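Ankyrin-repeat protein (Cryptosporidium parvum, PDB 2W4S) probably binds RNA through this helical domain, which is related to the RNA-binding domain of PHAX, the snRNA and snoRNA transport factor. Local coordinates at residues C[9-12]-C[13-17]; C[27-30]-C[31-35]; C[54-57]-C[58-62]. All coordinates share one frame; numbering follows the deposited sequence.

The three contacts follow one another along the chain within a single helical domain of the PHAX RNA-binding family. Contact 1 lies on helix 6-18, contact 2 near the start of helix 24-50, and contact 3 in the loop between helix 24-50 and helix 65-78. The centres of contacts 1 and 2 are about 12 Å apart and the two touch: I30 CD1 lies 3.5 Å from L11 CA, so the first two helices pack directly on each other. Contact 3 is peripheral, its centre about 25 Å from contact 1's and about 28 Å from contact 2's. It touches neither (nearest atoms about 11 and 16 Å away) and lies across the chain's centre from contact 2.

Contact 1 of 3, residues C[9-12]-C[13-17]; sequences IVLN and TIVTG
Residues 9-17 form about two and a half turns of regular alpha-helix, in which the amides of T13, I14, V15 and T16 bond to the carbonyls of I9, V10, L11 and N12, each four residues earlier. The I14 N to V10 O bond is 2.9 Å long. I9 O is held twice, since T13 OG1 also donates to it at 3.0 Å. The hydroxyl stands above the carbonyl plane and the T13 amide approaches from the opposite face. What makes this second bond possible is the T13 side-chain torsion (chi1 -65°), which sets OG1 beside its own backbone N, with CG2 anti to that N, beside the carbonyl carbon. This is the familiar threonine-to-backbone bond within a helix, and here it sits on the side of helix 6-18 turned to the second subunit, where E43 of that subunit packs on T13 and is hydrogen-bonded to T16 OG1. Elsewhere around the helix, V10 and I14 lie side by side and point the same way. V10 CG1 meets I14 CD1 at 3.7 Å, while V10 and I14 also pack on helix 24-50 through S35, L39 and S38. The pair L11 and V15 repeats the i to i+4 pattern one residue further round, with CD1 of L11 3.9 Å from CG2 of V15 and the side chain of K23 against both.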
loop_
_atom_site.group_PDB
_atom_site.type_symbol
_atom_site.label_atom_id
_atom_site.label_comp_id
_atom_site.label_asym_id
_atom_site.label_seq_id
_atom_site.Cartn_x
_atom_site.Cartn_y
_atom_site.Cartn_z
ATOM N N ILE C 9 3.747 6.447 8.062
ATOM C CA ILE C 9 2.659 5.645 7.552
ATOM C C ILE C 9 3.007 5.052 6.201
ATOM O O ILE C 9 2.799 3.858 5.969
ATOM C CB ILE C 9 1.367 6.473 7.535
ATOM C CG1 ILE C 9 0.978 6.793 8.984
ATOM C CG2 ILE C 9 0.253 5.724 6.851
ATOM C CD1 ILE C 9 0.307 8.098 9.162
ATOM N N VAL C 10 3.567 5.870 5.319
ATOM C CA VAL C 10 4.016 5.367 4.028
ATOM C C VAL C 10 5.083 4.288 4.264
ATOM O O VAL C 10 5.005 3.197 3.693
ATOM C CB VAL C 10 4.483 6.522 3.119
ATOM C CG1 VAL C 10 5.034 6.011 1.801
ATOM C CG2 VAL C 10 3.309 7.455 2.855
ATOM N N LEU C 11 6.021 4.589 5.159
ATOM C CA LEU C 11 7.062 3.668 5.577
ATOM C C LEU C 11 6.552 2.296 5.919
ATOM O O LEU C 11 6.997 1.313 5.305
ATOM C CB LEU C 11 7.835 4.226 6.781
ATOM C CG LEU C 11 8.959 3.383 7.396
ATOM C CD1 LEU C 11 9.961 2.974 6.350
ATOM C CD2 LEU C 11 9.643 4.173 8.490
ATOM N N ASN C 12 5.638 2.239 6.897
ATOM C CA ASN C 12 5.028 0.992 7.353
ATOM C C ASN C 12 4.175 0.319 6.302
ATOM O O ASN C 12 4.242 -0.893 6.154
ATOM C CB ASN C 12 4.190 1.194 8.630
ATOM C CG ASN C 12 5.028 1.602 9.813
ATOM O OD1 ASN C 12 6.254 1.542 9.767
ATOM N ND2 ASN C 12 4.379 2.038 10.873
ATOM N N THR C 13 3.354 1.081 5.588
ATOM C CA THR C 13 2.604 0.499 4.490
ATOM C C THR C 13 3.532 -0.229 3.512
ATOM O O THR C 13 3.278 -1.391 3.169
ATOM C CB THR C 13 1.825 1.561 3.744
ATOM O OG1 THR C 13 0.831 2.099 4.618
ATOM C CG2 THR C 13 1.157 0.985 2.480
ATOM N N ILE C 14 4.589 0.448 3.053
ATOM C CA ILE C 14 5.494 -0.154 2.081
ATOM C C ILE C 14 6.206 -1.349 2.736
ATOM O O ILE C 14 6.321 -2.429 2.137
ATOM C CB ILE C 14 6.526 0.886 1.540
ATOM C CG1 ILE C 14 5.784 2.084 0.895
ATOM C CG2 ILE C 14 7.504 0.247 0.587
ATOM C CD1 ILE C 14 6.675 3.113 0.275
ATOM N N VAL C 15 6.662 -1.154 3.978
ATOM C CA VAL C 15 7.367 -2.214 4.698
ATOM C C VAL C 15 6.512 -3.479 4.813
ATOM O O VAL C 15 6.989 -4.574 4.491
ATOM C CB VAL C 15 7.885 -1.741 6.091
ATOM C CG1 VAL C 15 8.265 -2.917 6.969
ATOM C CG2 VAL C 15 9.086 -0.803 5.928
ATOM N N THR C 16 5.254 -3.328 5.246
ATOM C CA THR C 16 4.323 -4.444 5.335
ATOM C C THR C 16 3.987 -5.016 3.956
ATOM O O THR C 16 3.914 -6.218 3.778
ATOM C CB THR C 16 3.023 -4.021 6.041
ATOM O OG1 THR C 16 3.302 -3.659 7.399
ATOM C CG2 THR C 16 1.974 -5.156 6.013
ATOM N N GLY C 17 3.781 -4.147 2.984
ATOM C CA GLY C 17 3.443 -4.580 1.649
ATOM C C GLY C 17 4.521 -5.380 0.946
ATOM O O GLY C 17 4.201 -6.288 0.187
#

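Contact 2 of 3, residues C[27-30]-C[31-35]; sequences ARVI and KTIGS
V29 and I33 stand side by side on helix 24-50, one helical turn apart, with their side chains pointing the same way. Such an i to i+4 apolar pair is a standard element of helix packing, and this one is directed at helix 65-78, where V29 meets L73 and I33 meets L76. V29 CG1 touches I33 CD1 at 3.5 Å. The first torsion of I33 (chi1 67°) places CG1 between the backbone N and the carbonyl carbon, a crowded position from which the chain of the isoleucine runs alongside the valine methyl. The backbone joins the pair too, I33 N donating to V29 O at 2.8 Å. The buried I30 packs on E7 and L11 of helix 6-18.

T32 packs against E86 and Y89 of helix 84-91, and its hydroxyl turns back on the helix. OG1 and the amide N of T32 both bond to R28 O, at 2.8 and 3.0 Å, reaching it from opposite faces of the carbonyl plane. K31 extends back along the helix past the carbonyl of A27. Its CG lies 3.5 Å from A27 O, and its NZ forms a salt bridge with E24. The same glutamate also pairs with R28, whose guanidinium reaches I90 O as well, so both basic side chains are tied to the first turn of the helix. At G34 the backbone leaves helical angles (phi 86°), which suits a residue with no CB to jam against the preceding carbonyl O. G34 N still reaches I30 O at 2.8 Å, but with an angle of only 135° at the hydrogen.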
loop_
_atom_site.group_PDB
_atom_site.type_symbol
_atom_site.label_atom_id
_atom_site.label_comp_id
_atom_site.label_asym_id
_atom_site.label_seq_id
_atom_site.Cartn_x
_atom_site.Cartn_y
_atom_site.Cartn_z
ATOM N N ALA C 27 13.135 3.365 4.796
ATOM C CA ALA C 27 13.385 4.726 5.316
ATOM C C ALA C 27 14.347 5.552 4.423
ATOM O O ALA C 27 14.114 6.732 4.158
ATOM C CB ALA C 27 13.907 4.663 6.741
ATOM N N ARG C 28 15.420 4.927 3.953
ATOM C CA ARG C 28 16.355 5.620 3.073
ATOM C C ARG C 28 15.740 5.964 1.706
ATOM O O ARG C 28 15.996 7.040 1.176
ATOM C CB ARG C 28 17.709 4.889 3.002
ATOM C CG ARG C 28 18.460 4.925 4.372
ATOM C CD ARG C 28 19.840 4.262 4.397
ATOM N NE ARG C 28 19.842 2.919 3.819
ATOM C CZ ARG C 28 19.795 1.772 4.503
ATOM N NH1 ARG C 28 19.738 1.761 5.825
ATOM N NH2 ARG C 28 19.787 0.612 3.849
ATOM N N VAL C 29 14.885 5.104 1.161
ATOM C CA VAL C 29 14.186 5.449 -0.093
ATOM C C VAL C 29 13.265 6.660 0.074
ATOM O O VAL C 29 13.295 7.588 -0.743
ATOM C CB VAL C 29 13.372 4.271 -0.649
ATOM C CG1 VAL C 29 12.599 4.691 -1.910
ATOM C CG2 VAL C 29 14.276 3.081 -0.943
ATOM N N ILE C 30 12.454 6.644 1.132
ATOM C CA ILE C 30 11.557 7.762 1.473
ATOM C C ILE C 30 12.328 9.065 1.701
ATOM O O ILE C 30 11.937 10.116 1.174
ATOM C CB ILE C 30 10.665 7.424 2.680
ATOM C CG1 ILE C 30 9.590 6.412 2.257
ATOM C CG2 ILE C 30 10.028 8.675 3.270
ATOM C CD1 ILE C 30 8.936 5.687 3.407
ATOM N N LYS C 31 13.428 8.984 2.459
ATOM C CA LYS C 31 14.290 10.139 2.710
ATOM C C LYS C 31 14.836 10.715 1.407
ATOM O O LYS C 31 14.963 11.938 1.267
ATOM C CB LYS C 31 15.449 9.780 3.652
ATOM C CG LYS C 31 15.110 9.904 5.139
ATOM C CD LYS C 31 16.221 9.343 6.055
ATOM C CE LYS C 31 15.605 8.752 7.355
ATOM N NZ LYS C 31 16.483 7.714 8.003
ATOM N N THR C 32 15.137 9.841 0.452
ATOM C CA THR C 32 15.675 10.257 -0.844
ATOM C C THR C 32 14.646 10.731 -1.898
ATOM O O THR C 32 14.800 11.830 -2.461
ATOM C CB THR C 32 16.532 9.151 -1.440
ATOM O OG1 THR C 32 17.523 8.765 -0.481
ATOM C CG2 THR C 32 17.210 9.635 -2.720
ATOM N N ILE C 33 13.626 9.916 -2.206
ATOM C CA ILE C 33 12.647 10.340 -3.236
ATOM C C ILE C 33 11.323 10.932 -2.712
ATOM O O ILE C 33 10.514 11.383 -3.520
ATOM C CB ILE C 33 12.380 9.241 -4.296
ATOM C CG1 ILE C 33 11.645 8.029 -3.678
ATOM C CG2 ILE C 33 13.696 8.815 -4.970
ATOM C CD1 ILE C 33 11.597 6.802 -4.581
ATOM N N GLY C 34 11.114 10.952 -1.388
ATOM C CA GLY C 34 9.837 11.423 -0.809
ATOM C C GLY C 34 8.751 10.337 -0.715
ATOM O O GLY C 34 8.796 9.334 -1.445
ATOM N N SER C 35 7.774 10.515 0.176
ATOM C CA SER C 35 6.753 9.479 0.381
ATOM C C SER C 35 5.844 9.318 -0.832
ATOM O O SER C 35 5.367 8.221 -1.120
ATOM C CB SER C 35 5.937 9.707 1.661
ATOM O OG SER C 35 5.239 10.921 1.609
#

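Contact 3 of 3, residues C[54-57]-C[58-62]; sequences LLTA and DMSRR
This is a local surface contact across a tight turn in the loop between helix 24-50 and helix 65-78: T56, which opens the turn, meets D58 within it and R61 on the returning arm. T56 to M59 form a type I beta turn, with M59 N donating to T56 O at 2.9 Å. Behind the turn the two arms come together as in a short hairpin: T56 N bonds to R61 O at 3.0 Å, and L55 and R62 form a single backbone bridge. The two branches of the T56 side chain make separate contacts. Its OG1 donates to D58 OD2 at 2.6 Å, meeting the carboxylate on the syn side but 35° out of plane. D58 OD1 in turn accepts from S60 OG at 2.6 Å, so one carboxylate links two hydroxyls of the loop. CG2 of T56 sits over the centre of the R61 guanidinium, 3.6 Å from CZ, with the two side chains crossing at about a right angle. L55 CD2 packs against M59 CG at 3.8 Å. The arms lead back to the helical body, where R62 forms a salt bridge with E49 near the end of helix 24-50.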
loop_
_atom_site.group_PDB
_atom_site.type_symbol
_atom_site.label_atom_id
_atom_site.label_comp_id
_atom_site.label_asym_id
_atom_site.label_seq_id
_atom_site.Cartn_x
_atom_site.Cartn_y
_atom_site.Cartn_z
ATOM N N LEU C 54 7.882 -11.039 -12.186
ATOM C CA LEU C 54 9.087 -11.150 -13.027
ATOM C C LEU C 54 9.854 -12.381 -12.564
ATOM O O LEU C 54 9.681 -12.835 -11.426
ATOM C CB LEU C 54 10.000 -9.913 -12.902
ATOM C CG LEU C 54 9.425 -8.535 -13.280
ATOM C CD1 LEU C 54 10.270 -7.389 -12.723
ATOM C CD2 LEU C 54 9.242 -8.382 -14.791
ATOM N N LEU C 55 10.678 -12.924 -13.453
ATOM C CA LEU C 55 11.541 -14.025 -13.124
ATOM C C LEU C 55 12.833 -13.492 -12.524
ATOM O O LEU C 55 13.286 -12.386 -12.839
ATOM C CB LEU C 55 11.850 -14.858 -14.378
ATOM C CG LEU C 55 10.976 -16.069 -14.775
ATOM C CD1 LEU C 55 9.599 -16.087 -14.105
ATOM C CD2 LEU C 55 10.860 -16.200 -16.298
ATOM N N THR C 56 13.422 -14.289 -11.640
ATOM C CA THR C 56 14.809 -14.092 -11.244
ATOM C C THR C 56 15.692 -14.272 -12.487
ATOM O O THR C 56 15.233 -14.785 -13.513
ATOM C CB THR C 56 15.205 -15.113 -10.168
ATOM O OG1 THR C 56 14.939 -16.434 -10.641
ATOM C CG2 THR C 56 14.406 -14.880 -8.913
ATOM N N ALA C 57 16.958 -13.872 -12.382
ATOM C CA ALA C 57 17.898 -13.951 -13.499
ATOM C C ALA C 57 18.148 -15.385 -13.943
ATOM O O ALA C 57 18.481 -15.627 -15.101
ATOM C CB ALA C 57 19.219 -13.272 -13.131
ATOM N N ASP C 58 18.019 -16.329 -13.015
ATOM C CA ASP C 58 18.205 -17.739 -13.339
ATOM C C ASP C 58 16.901 -18.404 -13.780
ATOM O O ASP C 58 16.886 -19.587 -14.126
ATOM C CB ASP C 58 18.852 -18.502 -12.174
ATOM C CG ASP C 58 17.942 -18.629 -10.971
ATOM O OD1 ASP C 58 17.889 -19.728 -10.403
ATOM O OD2 ASP C 58 17.291 -17.639 -10.579
ATOM N N MET C 59 15.817 -17.625 -13.774
ATOM C CA MET C 59 14.509 -18.059 -14.276
ATOM C C MET C 59 13.917 -19.269 -13.543
ATOM O O MET C 59 13.097 -20.004 -14.102
ATOM C CB MET C 59 14.567 -18.326 -15.785
ATOM C CG MET C 59 14.517 -17.072 -16.655
ATOM S SD MET C 59 14.564 -17.528 -18.407
ATOM C CE MET C 59 13.045 -18.482 -18.595
ATOM N N SER C 60 14.324 -19.454 -12.287
ATOM C CA SER C 60 13.905 -20.620 -11.514
ATOM C C SER C 60 12.687 -20.302 -10.673
ATOM O O SER C 60 11.921 -21.189 -10.324
ATOM C CB SER C 60 15.048 -21.148 -10.643
ATOM O OG SER C 60 15.433 -20.191 -9.675
ATOM N N ARG C 61 12.508 -19.033 -10.339
ATOM C CA ARG C 61 11.271 -18.618 -9.694
ATOM C C ARG C 61 10.924 -17.180 -10.029
ATOM O O ARG C 61 11.686 -16.477 -10.686
ATOM C CB ARG C 61 11.353 -18.812 -8.179
ATOM C CG ARG C 61 12.686 -18.449 -7.602
ATOM C CD ARG C 61 12.569 -18.027 -6.161
ATOM N NE ARG C 61 13.783 -17.316 -5.745
ATOM C CZ ARG C 61 13.864 -16.002 -5.523
ATOM N NH1 ARG C 61 12.793 -15.217 -5.650
ATOM N NH2 ARG C 61 15.028 -15.467 -5.159
ATOM N N ARG C 62 9.743 -16.770 -9.599
ATOM C CA ARG C 62 9.352 -15.391 -9.624
ATOM C C ARG C 62 10.229 -14.643 -8.638
ATOM O O ARG C 62 10.654 -15.201 -7.651
ATOM C CB ARG C 62 7.930 -15.279 -9.137
ATOM C CG ARG C 62 6.865 -15.221 -10.187
ATOM C CD ARG C 62 5.892 -14.205 -9.656
ATOM N NE ARG C 62 4.503 -14.468 -9.988
ATOM C CZ ARG C 62 3.494 -13.695 -9.588
ATOM N NH1 ARG C 62 3.716 -12.611 -8.838
ATOM N NH2 ARG C 62 2.257 -13.999 -9.949
#